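Local coordinates for TLR1789 protein (Thermosynechococcus elongatus, PDB 2X8X) that probably helps fold and insert proteins into the cyanobacterial outer membrane as an Omp85-family member, of which this piece carries the N-terminal POTRA domains, at residues I27-G32 and V67-V72; Q42-I47 and V56-R61; R105-R110 and P137-D142; A114-I119 and V145-A150. All coordinates share one frame; numbering follows the deposited sequence.

Contact 1 of 4, residues I27-G32 and V67-V72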
loop_
_atom_site.group_PDB
_atom_site.type_symbol
_atom_site.label_atom_id
_atom_site.label_comp_id
_atom_site.label_asym_id
_atom_site.label_seq_id
_atom_site.Cartn_x
_atom_site.Cartn_y
_atom_site.Cartn_z
ATOM N N ILE A 27 -26.855 -4.080 -10.425
ATOM C CA ILE A 27 -27.722 -5.097 -9.794
ATOM C C ILE A 27 -28.537 -5.812 -10.874
ATOM O O ILE A 27 -28.691 -5.290 -11.989
ATOM C CB ILE A 27 -28.684 -4.490 -8.736
ATOM C CG1 ILE A 27 -29.730 -3.607 -9.436
ATOM C CG2 ILE A 27 -27.832 -3.818 -7.567
ATOM C CD1 ILE A 27 -30.586 -2.671 -8.551
ATOM N N SER A 28 -29.038 -7.002 -10.573
ATOM C CA SER A 28 -29.866 -7.652 -11.556
ATOM C C SER A 28 -31.334 -7.545 -11.172
ATOM O O SER A 28 -32.184 -7.805 -11.997
ATOM C CB SER A 28 -29.437 -9.114 -11.761
ATOM O OG SER A 28 -29.515 -9.800 -10.498
ATOM N N THR A 29 -31.628 -7.203 -9.916
ATOM C CA THR A 29 -33.015 -7.141 -9.454
ATOM C C THR A 29 -33.692 -5.880 -10.011
ATOM O O THR A 29 -33.202 -4.736 -9.835
ATOM C CB THR A 29 -33.136 -7.255 -7.898
ATOM O OG1 THR A 29 -32.413 -8.424 -7.431
ATOM C CG2 THR A 29 -34.606 -7.394 -7.515
ATOM N N ARG A 30 -34.790 -6.125 -10.724
ATOM C CA ARG A 30 -35.640 -5.126 -11.375
ATOM C C ARG A 30 -37.095 -5.282 -10.894
ATOM O O ARG A 30 -37.473 -6.339 -10.409
ATOM C CB ARG A 30 -35.656 -5.308 -12.922
ATOM C CG ARG A 30 -34.274 -5.436 -13.658
ATOM C CD ARG A 30 -33.536 -4.092 -13.736
ATOM N NE ARG A 30 -32.112 -4.243 -14.091
ATOM C CZ ARG A 30 -31.108 -3.491 -13.609
ATOM N NH1 ARG A 30 -31.349 -2.511 -12.709
ATOM N NH2 ARG A 30 -29.843 -3.735 -14.020
ATOM N N PRO A 31 -37.905 -4.212 -11.051
ATOM C CA PRO A 31 -39.367 -4.335 -10.924
ATOM C C PRO A 31 -39.822 -5.317 -11.991
ATOM O O PRO A 31 -39.412 -5.196 -13.156
ATOM C CB PRO A 31 -39.890 -2.917 -11.253
ATOM C CG PRO A 31 -38.646 -1.998 -11.162
ATOM C CD PRO A 31 -37.508 -2.874 -11.559
ATOM N N GLY A 32 -40.607 -6.305 -11.578
ATOM C CA GLY A 32 -41.137 -7.315 -12.495
ATOM C C GLY A 32 -40.349 -8.614 -12.506
ATOM O O GLY A 32 -40.769 -9.588 -13.159
ATOM N N VAL A 67 -43.987 -6.101 -3.318
ATOM C CA VAL A 67 -42.641 -5.994 -2.667
ATOM C C VAL A 67 -41.669 -4.907 -3.248
ATOM O O VAL A 67 -41.434 -4.853 -4.483
ATOM C CB VAL A 67 -41.922 -7.375 -2.594
ATOM C CG1 VAL A 67 -40.657 -7.262 -1.788
ATOM C CG2 VAL A 67 -42.877 -8.427 -1.974
ATOM N N ARG A 68 -41.169 -4.037 -2.338
ATOM C CA ARG A 68 -40.103 -3.088 -2.615
ATOM C C ARG A 68 -38.787 -3.742 -2.188
ATOM O O ARG A 68 -38.697 -4.288 -1.073
ATOM C CB ARG A 68 -40.255 -1.776 -1.840
ATOM N N ILE A 69 -37.782 -3.703 -3.057
ATOM C CA ILE A 69 -36.392 -3.870 -2.561
ATOM C C ILE A 69 -35.764 -2.498 -2.448
ATOM O O ILE A 69 -35.726 -1.715 -3.451
ATOM C CB ILE A 69 -35.468 -4.849 -3.410
ATOM C CG1 ILE A 69 -36.122 -6.228 -3.482
ATOM C CG2 ILE A 69 -34.124 -5.019 -2.687
ATOM C CD1 ILE A 69 -36.294 -6.843 -2.093
ATOM N N THR A 70 -35.331 -2.185 -1.214
ATOM C CA THR A 70 -34.550 -1.001 -0.990
ATOM C C THR A 70 -33.068 -1.423 -0.779
ATOM O O THR A 70 -32.730 -2.184 0.159
ATOM C CB THR A 70 -35.083 -0.146 0.237
ATOM O OG1 THR A 70 -36.468 0.218 0.018
ATOM C CG2 THR A 70 -34.276 1.128 0.395
ATOM N N PHE A 71 -32.208 -0.917 -1.659
ATOM C CA PHE A 71 -30.782 -1.052 -1.467
ATOM C C PHE A 71 -30.245 0.125 -0.652
ATOM O O PHE A 71 -30.176 1.221 -1.166
ATOM C CB PHE A 71 -30.110 -1.177 -2.825
ATOM C CG PHE A 71 -30.294 -2.530 -3.427
ATOM C CD1 PHE A 71 -31.210 -2.746 -4.463
ATOM C CD2 PHE A 71 -29.550 -3.622 -2.928
ATOM C CE1 PHE A 71 -31.353 -4.052 -5.007
ATOM C CE2 PHE A 71 -29.678 -4.892 -3.435
ATOM C CZ PHE A 71 -30.576 -5.109 -4.520
ATOM N N VAL A 72 -29.878 -0.097 0.604
ATOM C CA VAL A 72 -29.335 1.044 1.383
ATOM C C VAL A 72 -27.798 1.039 1.288
ATOM O O VAL A 72 -27.167 0.074 1.673
ATOM C CB VAL A 72 -29.754 1.010 2.876
ATOM C CG1 VAL A 72 -29.425 2.374 3.556
ATOM C CG2 VAL A 72 -31.267 0.725 2.996
#
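With CG1 of Ile-27 set between its backbone N and carbonyl carbon (chi1 68°) and CD1 extended beyond it, the isoleucine reaches the ring of Phe-71. The phenylalanine answers with CG anti to its carbonyl carbon (chi1 -76°), and the two side chains lie alongside each other, pointing opposite ways. Ile-27 CD1 comes closest at Phe-71 CE1, 3.9 Å away, with Phe-71 CD1 at 4.1 Å from the same methyl. The other branch, Ile-27 CG2, stands 4.3 Å above one ring face, displaced toward the rim. On the opposite face Ile-69 CG2 sits 3.7 Å above the plane, again off centre, so the ring is held between two isoleucine methyls. This is part of the hydrophobic core of a POTRA-type domain, where the loop after helix 17-26 runs alongside strand 66-75, an inner strand of the sheet, and antiparallel to it. Further along the loop, Thr-29 CG2 makes a looser approach to Ile-69 CG1 at 4.5 Å. The hydroxyl of that threonine is occupied elsewhere: Thr-29 OG1 is paired with Asp-43 OD2, at a separation short enough to treat with caution, while Asp-43 OD1 accepts from Ser-28 N, so both link the loop to helix 37-48.

Contact 2 of 4, residues Q42-I47 and V56-R61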
loop_
_atom_site.group_PDB
_atom_site.type_symbol
_atom_site.label_atom_id
_atom_site.label_comp_id
_atom_site.label_asym_id
_atom_site.label_seq_id
_atom_site.Cartn_x
_atom_site.Cartn_y
_atom_site.Cartn_z
ATOM N N GLN A 42 -26.006 -11.521 -3.775
ATOM C CA GLN A 42 -25.138 -11.249 -4.931
ATOM C C GLN A 42 -25.235 -9.840 -5.434
ATOM O O GLN A 42 -24.206 -9.288 -5.806
ATOM C CB GLN A 42 -25.405 -12.190 -6.124
ATOM C CG GLN A 42 -25.146 -13.684 -5.821
ATOM C CD GLN A 42 -25.980 -14.720 -6.719
ATOM O OE1 GLN A 42 -26.751 -14.347 -7.635
ATOM N NE2 GLN A 42 -25.800 -16.011 -6.427
ATOM N N ASP A 43 -26.448 -9.246 -5.482
ATOM C CA ASP A 43 -26.589 -7.788 -5.817
ATOM C C ASP A 43 -25.829 -6.851 -4.852
ATOM O O ASP A 43 -25.199 -5.875 -5.293
ATOM C CB ASP A 43 -28.060 -7.307 -5.924
ATOM C CG ASP A 43 -28.797 -7.855 -7.184
ATOM O OD1 ASP A 43 -28.164 -8.218 -8.239
ATOM O OD2 ASP A 43 -30.043 -7.908 -7.118
ATOM N N THR A 44 -25.892 -7.123 -3.554
ATOM C CA THR A 44 -25.136 -6.284 -2.617
ATOM C C THR A 44 -23.604 -6.511 -2.804
ATOM O O THR A 44 -22.812 -5.563 -2.693
ATOM C CB THR A 44 -25.478 -6.492 -1.082
ATOM O OG1 THR A 44 -24.936 -7.733 -0.605
ATOM C CG2 THR A 44 -26.971 -6.367 -0.772
ATOM N N ASN A 45 -23.217 -7.754 -3.081
ATOM C CA ASN A 45 -21.793 -8.009 -3.454
ATOM C C ASN A 45 -21.369 -7.195 -4.668
ATOM O O ASN A 45 -20.313 -6.583 -4.679
ATOM C CB ASN A 45 -21.556 -9.453 -3.823
ATOM C CG ASN A 45 -21.739 -10.402 -2.703
ATOM O OD1 ASN A 45 -21.860 -11.615 -2.944
ATOM N ND2 ASN A 45 -21.735 -9.920 -1.486
ATOM N N ALA A 46 -22.162 -7.210 -5.734
ATOM C CA ALA A 46 -21.832 -6.413 -6.955
ATOM C C ALA A 46 -21.731 -4.930 -6.726
ATOM O O ALA A 46 -20.867 -4.265 -7.302
ATOM C CB ALA A 46 -22.857 -6.707 -8.101
ATOM N N ILE A 47 -22.627 -4.390 -5.919
ATOM C CA ILE A 47 -22.542 -2.990 -5.570
ATOM C C ILE A 47 -21.312 -2.703 -4.741
ATOM O O ILE A 47 -20.597 -1.683 -4.940
ATOM C CB ILE A 47 -23.804 -2.576 -4.766
ATOM C CG1 ILE A 47 -25.070 -2.722 -5.631
ATOM C CG2 ILE A 47 -23.644 -1.159 -4.315
ATOM C CD1 ILE A 47 -26.401 -2.695 -4.803
ATOM N N VAL A 56 -23.316 -1.684 2.360
ATOM C CA VAL A 56 -24.417 -1.997 1.405
ATOM C C VAL A 56 -25.355 -2.982 2.133
ATOM O O VAL A 56 -24.876 -4.056 2.590
ATOM C CB VAL A 56 -23.899 -2.662 0.111
ATOM C CG1 VAL A 56 -25.083 -2.845 -0.919
ATOM C CG2 VAL A 56 -22.754 -1.812 -0.551
ATOM N N ASN A 57 -26.657 -2.647 2.214
ATOM C CA ASN A 57 -27.672 -3.577 2.676
ATOM C C ASN A 57 -28.883 -3.605 1.718
ATOM O O ASN A 57 -29.283 -2.557 1.179
ATOM C CB ASN A 57 -28.226 -3.139 4.039
ATOM C CG ASN A 57 -27.205 -3.299 5.169
ATOM O OD1 ASN A 57 -27.344 -4.212 5.986
ATOM N ND2 ASN A 57 -26.179 -2.408 5.229
ATOM N N ALA A 58 -29.457 -4.786 1.524
ATOM C CA ALA A 58 -30.702 -4.961 0.731
ATOM C C ALA A 58 -31.865 -5.167 1.725
ATOM O O ALA A 58 -31.785 -6.034 2.615
ATOM C CB ALA A 58 -30.581 -6.158 -0.116
ATOM N N VAL A 59 -32.921 -4.368 1.623
ATOM C CA VAL A 59 -33.992 -4.484 2.594
ATOM C C VAL A 59 -35.359 -4.602 1.850
ATOM O O VAL A 59 -35.720 -3.721 1.057
ATOM C CB VAL A 59 -33.958 -3.317 3.578
ATOM C CG1 VAL A 59 -35.241 -3.302 4.414
ATOM C CG2 VAL A 59 -32.665 -3.371 4.499
ATOM N N PRO A 60 -36.055 -5.745 2.026
ATOM C CA PRO A 60 -37.431 -5.936 1.448
ATOM C C PRO A 60 -38.569 -5.501 2.368
ATOM O O PRO A 60 -38.597 -5.919 3.529
ATOM C CB PRO A 60 -37.510 -7.453 1.219
ATOM C CG PRO A 60 -36.592 -8.062 2.281
ATOM C CD PRO A 60 -35.562 -6.973 2.694
ATOM N N ARG A 61 -39.503 -4.690 1.843
ATOM C CA ARG A 61 -40.725 -4.283 2.566
ATOM C C ARG A 61 -41.946 -4.521 1.680
ATOM O O ARG A 61 -41.837 -4.592 0.458
ATOM C CB ARG A 61 -40.667 -2.798 2.970
#
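Thr-44 packs on Val-56 and Ala-58, and Ile-47, one turn further along the helix, on Val-56, at the edge of a POTRA-type sheet; the second long helix of the domain thereby lies on its edge strand 53-63. The axes of the two short segments approach to 8.1 Å, and their directions make an angle of 150°, close to antiparallel. Val-56 supplies the fork that meets both helix residues. Its CG1, anti to the backbone N (chi1 -175°), lies 3.7 Å from Thr-44 CB and 4.1 Å from Ile-47 CD1. Its CG2 meets Ile-47 CG2 at 3.9 Å, the isoleucine passing the valine at a slant rather than end on. Inward, Ile-47 also touches Phe-71 and Ile-27, so the contact runs from a partly exposed edge at Thr-44 into the buried core. The threonine turns its two branches to different tasks. Its hydroxyl, placed by chi1 73°, hydrogen-bonds back to Gln-41 O within the helix, so the polar branch is satisfied without help from the strand. The methyl, Thr-44 CG2, is then presented to the strand, where it rests 3.7 Å from Ala-58 CB and the same 3.7 Å from Ala-58 N.

Contact 3 of 4, residues R105-R110 and P137-D142; sequences RTLNLR and PQVDPD
Leu-107 and Val-139 have their CA atoms 9.1 Å apart, and Leu-109 and Pro-137 lie at 9.3 Å, so the turn entering helix 109-125 and the end of strand 132-139 run past each other in opposite senses at a separation bridged by side chains alone. Leu-107 and Val-139 meet tip to tip. Leu-107 CD2 points into the fork of the valine, 3.7 Å from Val-139 CG1 and 4.0 Å from Val-139 CG2. The leucine gets there because its CG swings anti to the backbone N (chi1 162°). Leu-109, whose CB is not aimed at the strand, extends its end so that CD2 comes within 4.4 Å of Val-139 CG2, a looser touch at the margin. Between the leucines, Asn-108 takes the N-cap position: Asn-108 OD1 receives a weak bond from Arg-110 N at 2.8 Å, bent to 121°, and a second hydrogen bond, not a weak one, from Glu-111 N. The amide nitrogen of the cap, Asn-108 ND2, hydrogen-bonds to Thr-50 O, and Leu-107 also packs on Leu-112 and Val-145. A capped helix start whose leucines cover the end of the neighbouring hairpin strand belongs here to the helix-on-sheet architecture of the ShlB-type POTRA domain.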
loop_
_atom_site.group_PDB
_atom_site.type_symbol
_atom_site.label_atom_id
_atom_site.label_comp_id
_atom_site.label_asym_id
_atom_site.label_seq_id
_atom_site.Cartn_x
_atom_site.Cartn_y
_atom_site.Cartn_z
ATOM N N ARG A 105 -14.275 14.015 -5.726
ATOM C CA ARG A 105 -15.386 13.092 -5.999
ATOM C C ARG A 105 -15.340 12.022 -4.988
ATOM O O ARG A 105 -14.342 11.877 -4.289
ATOM C CB ARG A 105 -15.269 12.413 -7.369
ATOM C CG ARG A 105 -14.300 13.007 -8.319
ATOM C CD ARG A 105 -14.500 12.235 -9.645
ATOM N NE ARG A 105 -13.742 10.987 -9.629
ATOM C CZ ARG A 105 -12.489 10.913 -10.049
ATOM N NH1 ARG A 105 -11.954 12.025 -10.552
ATOM N NH2 ARG A 105 -11.806 9.756 -10.019
ATOM N N THR A 106 -16.402 11.249 -4.905
ATOM C CA THR A 106 -16.512 10.214 -3.925
ATOM C C THR A 106 -15.235 9.355 -4.020
ATOM O O THR A 106 -14.786 9.009 -5.132
ATOM C CB THR A 106 -17.669 9.274 -4.338
ATOM O OG1 THR A 106 -18.864 10.030 -4.279
ATOM C CG2 THR A 106 -17.783 8.039 -3.366
ATOM N N LEU A 107 -14.687 8.993 -2.872
ATOM C CA LEU A 107 -13.479 8.156 -2.870
ATOM C C LEU A 107 -13.882 6.754 -3.355
ATOM O O LEU A 107 -14.944 6.218 -2.968
ATOM C CB LEU A 107 -12.972 8.087 -1.429
ATOM C CG LEU A 107 -11.990 6.937 -1.115
ATOM C CD1 LEU A 107 -10.611 7.189 -1.718
ATOM C CD2 LEU A 107 -11.954 6.909 0.362
ATOM N N ASN A 108 -13.028 6.167 -4.190
ATOM C CA ASN A 108 -13.182 4.831 -4.668
ATOM C C ASN A 108 -11.950 4.029 -4.213
ATOM O O ASN A 108 -10.807 4.410 -4.492
ATOM C CB ASN A 108 -13.367 4.788 -6.203
ATOM C CG ASN A 108 -13.631 3.400 -6.683
ATOM O OD1 ASN A 108 -12.721 2.542 -6.660
ATOM N ND2 ASN A 108 -14.884 3.121 -7.117
ATOM N N LEU A 109 -12.159 2.960 -3.457
ATOM C CA LEU A 109 -11.009 2.217 -2.940
ATOM C C LEU A 109 -10.216 1.486 -3.996
ATOM O O LEU A 109 -9.044 1.260 -3.803
ATOM C CB LEU A 109 -11.407 1.254 -1.851
ATOM C CG LEU A 109 -11.711 1.811 -0.448
ATOM C CD1 LEU A 109 -11.566 0.690 0.563
ATOM C CD2 LEU A 109 -10.908 2.970 0.062
ATOM N N ARG A 110 -10.809 1.102 -5.119
ATOM C CA ARG A 110 -9.983 0.579 -6.231
ATOM C C ARG A 110 -9.045 1.657 -6.800
ATOM O O ARG A 110 -7.892 1.378 -7.046
ATOM C CB ARG A 110 -10.825 0.060 -7.409
ATOM C CG ARG A 110 -11.873 -0.918 -7.120
ATOM C CD ARG A 110 -12.460 -1.196 -8.556
ATOM N NE ARG A 110 -13.498 -2.211 -8.579
ATOM C CZ ARG A 110 -13.433 -3.356 -9.257
ATOM N NH1 ARG A 110 -12.363 -3.636 -10.012
ATOM N NH2 ARG A 110 -14.440 -4.231 -9.162
ATOM N N PRO A 137 -5.316 1.935 4.642
ATOM C CA PRO A 137 -5.617 3.364 4.580
ATOM C C PRO A 137 -6.663 3.740 5.620
ATOM O O PRO A 137 -7.567 2.968 5.876
ATOM C CB PRO A 137 -6.199 3.536 3.155
ATOM C CG PRO A 137 -5.599 2.323 2.364
ATOM C CD PRO A 137 -5.622 1.231 3.355
ATOM N N GLN A 138 -6.447 4.854 6.299
ATOM C CA GLN A 138 -7.440 5.421 7.162
ATOM C C GLN A 138 -8.240 6.478 6.406
ATOM O O GLN A 138 -7.713 7.480 5.969
ATOM C CB GLN A 138 -6.771 6.075 8.355
ATOM C CG GLN A 138 -7.333 5.458 9.559
ATOM C CD GLN A 138 -8.114 6.456 10.295
ATOM O OE1 GLN A 138 -9.366 6.501 10.229
ATOM N NE2 GLN A 138 -7.383 7.315 11.029
ATOM N N VAL A 139 -9.527 6.241 6.326
ATOM C CA VAL A 139 -10.466 7.134 5.642
ATOM C C VAL A 139 -11.302 7.872 6.712
ATOM O O VAL A 139 -12.210 7.268 7.312
ATOM C CB VAL A 139 -11.448 6.291 4.757
ATOM C CG1 VAL A 139 -12.443 7.184 4.047
ATOM C CG2 VAL A 139 -10.669 5.273 3.784
ATOM N N ASP A 140 -11.075 9.168 6.935
ATOM C CA ASP A 140 -11.849 9.872 7.984
ATOM C C ASP A 140 -13.113 10.358 7.359
ATOM O O ASP A 140 -13.137 10.592 6.133
ATOM C CB ASP A 140 -11.080 11.028 8.585
ATOM C CG ASP A 140 -10.045 10.539 9.603
ATOM O OD1 ASP A 140 -10.287 9.435 10.172
ATOM O OD2 ASP A 140 -8.994 11.206 9.825
ATOM N N PRO A 141 -14.169 10.557 8.178
ATOM C CA PRO A 141 -15.483 10.939 7.590
ATOM C C PRO A 141 -15.481 12.313 6.904
ATOM O O PRO A 141 -16.308 12.558 6.054
ATOM C CB PRO A 141 -16.443 10.969 8.806
ATOM C CG PRO A 141 -15.715 10.309 9.960
ATOM C CD PRO A 141 -14.204 10.468 9.656
ATOM N N ASP A 142 -14.530 13.187 7.208
ATOM C CA ASP A 142 -14.450 14.469 6.489
ATOM C C ASP A 142 -13.694 14.396 5.107
ATOM O O ASP A 142 -13.531 15.432 4.446
ATOM C CB ASP A 142 -13.830 15.547 7.392
ATOM C CG ASP A 142 -12.344 15.293 7.705
ATOM O OD1 ASP A 142 -11.787 14.180 7.419
ATOM O OD2 ASP A 142 -11.698 16.237 8.243
#

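Contact 4 of 4, residues A114-I119 and V145-A150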
loop_
_atom_site.group_PDB
_atom_site.type_symbol
_atom_site.label_atom_id
_atom_site.label_comp_id
_atom_site.label_asym_id
_atom_site.label_seq_id
_atom_site.Cartn_x
_atom_site.Cartn_y
_atom_site.Cartn_z
ATOM N N ALA A 114 -4.936 1.929 -6.825
ATOM C CA ALA A 114 -4.091 2.304 -7.980
ATOM C C ALA A 114 -3.097 3.443 -7.599
ATOM O O ALA A 114 -1.905 3.388 -7.980
ATOM C CB ALA A 114 -4.980 2.703 -9.182
ATOM N N GLY A 115 -3.542 4.457 -6.841
ATOM C CA GLY A 115 -2.565 5.425 -6.349
ATOM C C GLY A 115 -1.512 4.873 -5.407
ATOM O O GLY A 115 -0.373 5.312 -5.409
ATOM N N ILE A 116 -1.899 3.956 -4.536
ATOM C CA ILE A 116 -0.963 3.293 -3.636
ATOM C C ILE A 116 0.049 2.568 -4.496
ATOM O O ILE A 116 1.277 2.664 -4.256
ATOM C CB ILE A 116 -1.696 2.316 -2.671
ATOM C CG1 ILE A 116 -2.487 3.124 -1.644
ATOM C CG2 ILE A 116 -0.694 1.389 -2.005
ATOM C CD1 ILE A 116 -3.316 2.241 -0.743
ATOM N N GLU A 117 -0.420 1.957 -5.596
ATOM C CA GLU A 117 0.530 1.305 -6.520
ATOM C C GLU A 117 1.487 2.296 -7.209
ATOM O O GLU A 117 2.642 1.961 -7.460
ATOM C CB GLU A 117 -0.137 0.437 -7.587
ATOM C CG GLU A 117 -0.798 -0.826 -7.035
ATOM C CD GLU A 117 -0.001 -1.498 -5.827
ATOM O OE1 GLU A 117 1.247 -1.772 -5.923
ATOM O OE2 GLU A 117 -0.646 -1.782 -4.765
ATOM N N LYS A 118 1.017 3.503 -7.497
ATOM C CA LYS A 118 1.916 4.556 -8.004
ATOM C C LYS A 118 2.975 4.929 -6.994
ATOM O O LYS A 118 4.127 5.256 -7.345
ATOM C CB LYS A 118 1.089 5.795 -8.374
ATOM C CG LYS A 118 0.517 5.607 -9.832
ATOM C CD LYS A 118 -0.293 6.853 -10.220
ATOM C CE LYS A 118 -1.670 6.813 -9.447
ATOM N NZ LYS A 118 -2.990 6.379 -10.094
ATOM N N ILE A 119 2.605 4.942 -5.725
ATOM C CA ILE A 119 3.645 5.271 -4.705
ATOM C C ILE A 119 4.732 4.150 -4.671
ATOM O O ILE A 119 5.940 4.422 -4.635
ATOM C CB ILE A 119 2.992 5.466 -3.332
ATOM C CG1 ILE A 119 2.230 6.782 -3.256
ATOM C CG2 ILE A 119 4.061 5.354 -2.225
ATOM C CD1 ILE A 119 1.305 6.794 -1.939
ATOM N N VAL A 145 -7.793 11.168 3.760
ATOM C CA VAL A 145 -7.230 9.821 3.811
ATOM C C VAL A 145 -5.745 9.889 4.287
ATOM O O VAL A 145 -4.942 10.726 3.818
ATOM C CB VAL A 145 -7.378 9.078 2.430
ATOM C CG1 VAL A 145 -6.677 7.636 2.409
ATOM C CG2 VAL A 145 -8.867 8.846 2.095
ATOM N N THR A 146 -5.427 9.036 5.260
ATOM C CA THR A 146 -4.058 8.922 5.786
ATOM C C THR A 146 -3.494 7.538 5.447
ATOM O O THR A 146 -4.133 6.519 5.713
ATOM C CB THR A 146 -4.034 9.094 7.365
ATOM O OG1 THR A 146 -4.582 10.393 7.691
ATOM C CG2 THR A 146 -2.622 8.972 7.891
ATOM N N LEU A 147 -2.326 7.574 4.824
ATOM C CA LEU A 147 -1.494 6.431 4.499
ATOM C C LEU A 147 -0.157 6.449 5.311
ATOM O O LEU A 147 0.318 7.518 5.744
ATOM C CB LEU A 147 -1.144 6.562 3.013
ATOM C CG LEU A 147 -2.280 6.668 2.032
ATOM C CD1 LEU A 147 -1.650 6.770 0.664
ATOM C CD2 LEU A 147 -3.096 5.388 2.139
ATOM N N GLN A 148 0.448 5.268 5.474
ATOM C CA GLN A 148 1.767 5.121 6.070
ATOM C C GLN A 148 2.645 4.556 5.025
ATOM O O GLN A 148 2.179 3.700 4.247
ATOM C CB GLN A 148 1.703 4.098 7.195
ATOM C CG GLN A 148 0.713 4.462 8.290
ATOM C CD GLN A 148 0.665 3.376 9.394
ATOM O OE1 GLN A 148 -0.397 2.846 9.674
ATOM N NE2 GLN A 148 1.804 2.982 9.913
ATOM N N VAL A 149 3.900 5.009 4.963
ATOM C CA VAL A 149 4.943 4.305 4.222
ATOM C C VAL A 149 6.084 3.890 5.181
ATOM O O VAL A 149 6.278 4.500 6.247
ATOM C CB VAL A 149 5.503 5.141 3.123
ATOM C CG1 VAL A 149 4.403 5.471 2.070
ATOM C CG2 VAL A 149 6.034 6.400 3.743
ATOM N N ALA A 150 6.760 2.820 4.794
ATOM C CA ALA A 150 8.041 2.416 5.371
ATOM C C ALA A 150 8.973 2.418 4.194
ATOM O O ALA A 150 8.881 1.546 3.339
ATOM C CB ALA A 150 7.941 1.053 5.926
#
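Ile-119 leans from helix 114-119 over strand 145-150, and its two branches divide the strand between them, one going to Leu-147 and the other to Val-149. The axes of the two segments stay 11.3 Å apart at closest, with 29° between their directions, so the gap is filled by side chains. At Ile-119 CB the strand is still distant, Val-149 CG1 being 5.6 Å away. From there the branch CG2, anti to the backbone N, comes to 4.3 Å from Val-149 CG1. The longer branch goes through Ile-119 CG1, which lies 5.5 Å from Leu-147 CD1. The extended second torsion (chi2 168°) then carries the terminal Ile-119 CD1 on to 3.9 Å from Leu-147 CD1, the closest approach in the contact. Leu-147 uses both ends of its fork: while CD1 meets Ile-119, CD2 faces Ile-116 CD1 at 4.3 Å. Ile-116, almost a turn earlier on the helix, starts off to one side, but its end swings toward the strand. Around this cluster, Phe-99 of helix 92-99 touches both Ile-119 and Leu-147, and Val-133 of strand 132-139 touches both isoleucines, so helices and sheet of the POTRA domain converge here. All four touching residues are buried and aliphatic. Contacts of methyl on methyl carry no directional preference, so the position of the helix on this strand probably depends on shape fit and the exclusion of water rather than on any polar bond between them.

The four contacts form two pairs in successive POTRA-type domains. Contacts 1 and 2 have centres about 8 Å apart and share one core: contact 2 is nested inside the chain loop closed by contact 1, and their strands 53-63 and 66-75 are sheet neighbours. Contacts 3 and 4, with centres about 12 Å apart, both draw on helix 109-125, and their segments alternate along the chain; Gln-138 O lies 2.9 Å from Thr-146 N where their strands pair. Between the domains, contacts 2 and 3 have centres about 21 Å apart and nearest atoms about 7 Å apart, without touching, whereas contacts 1 and 4 stand about 37 Å apart between centres.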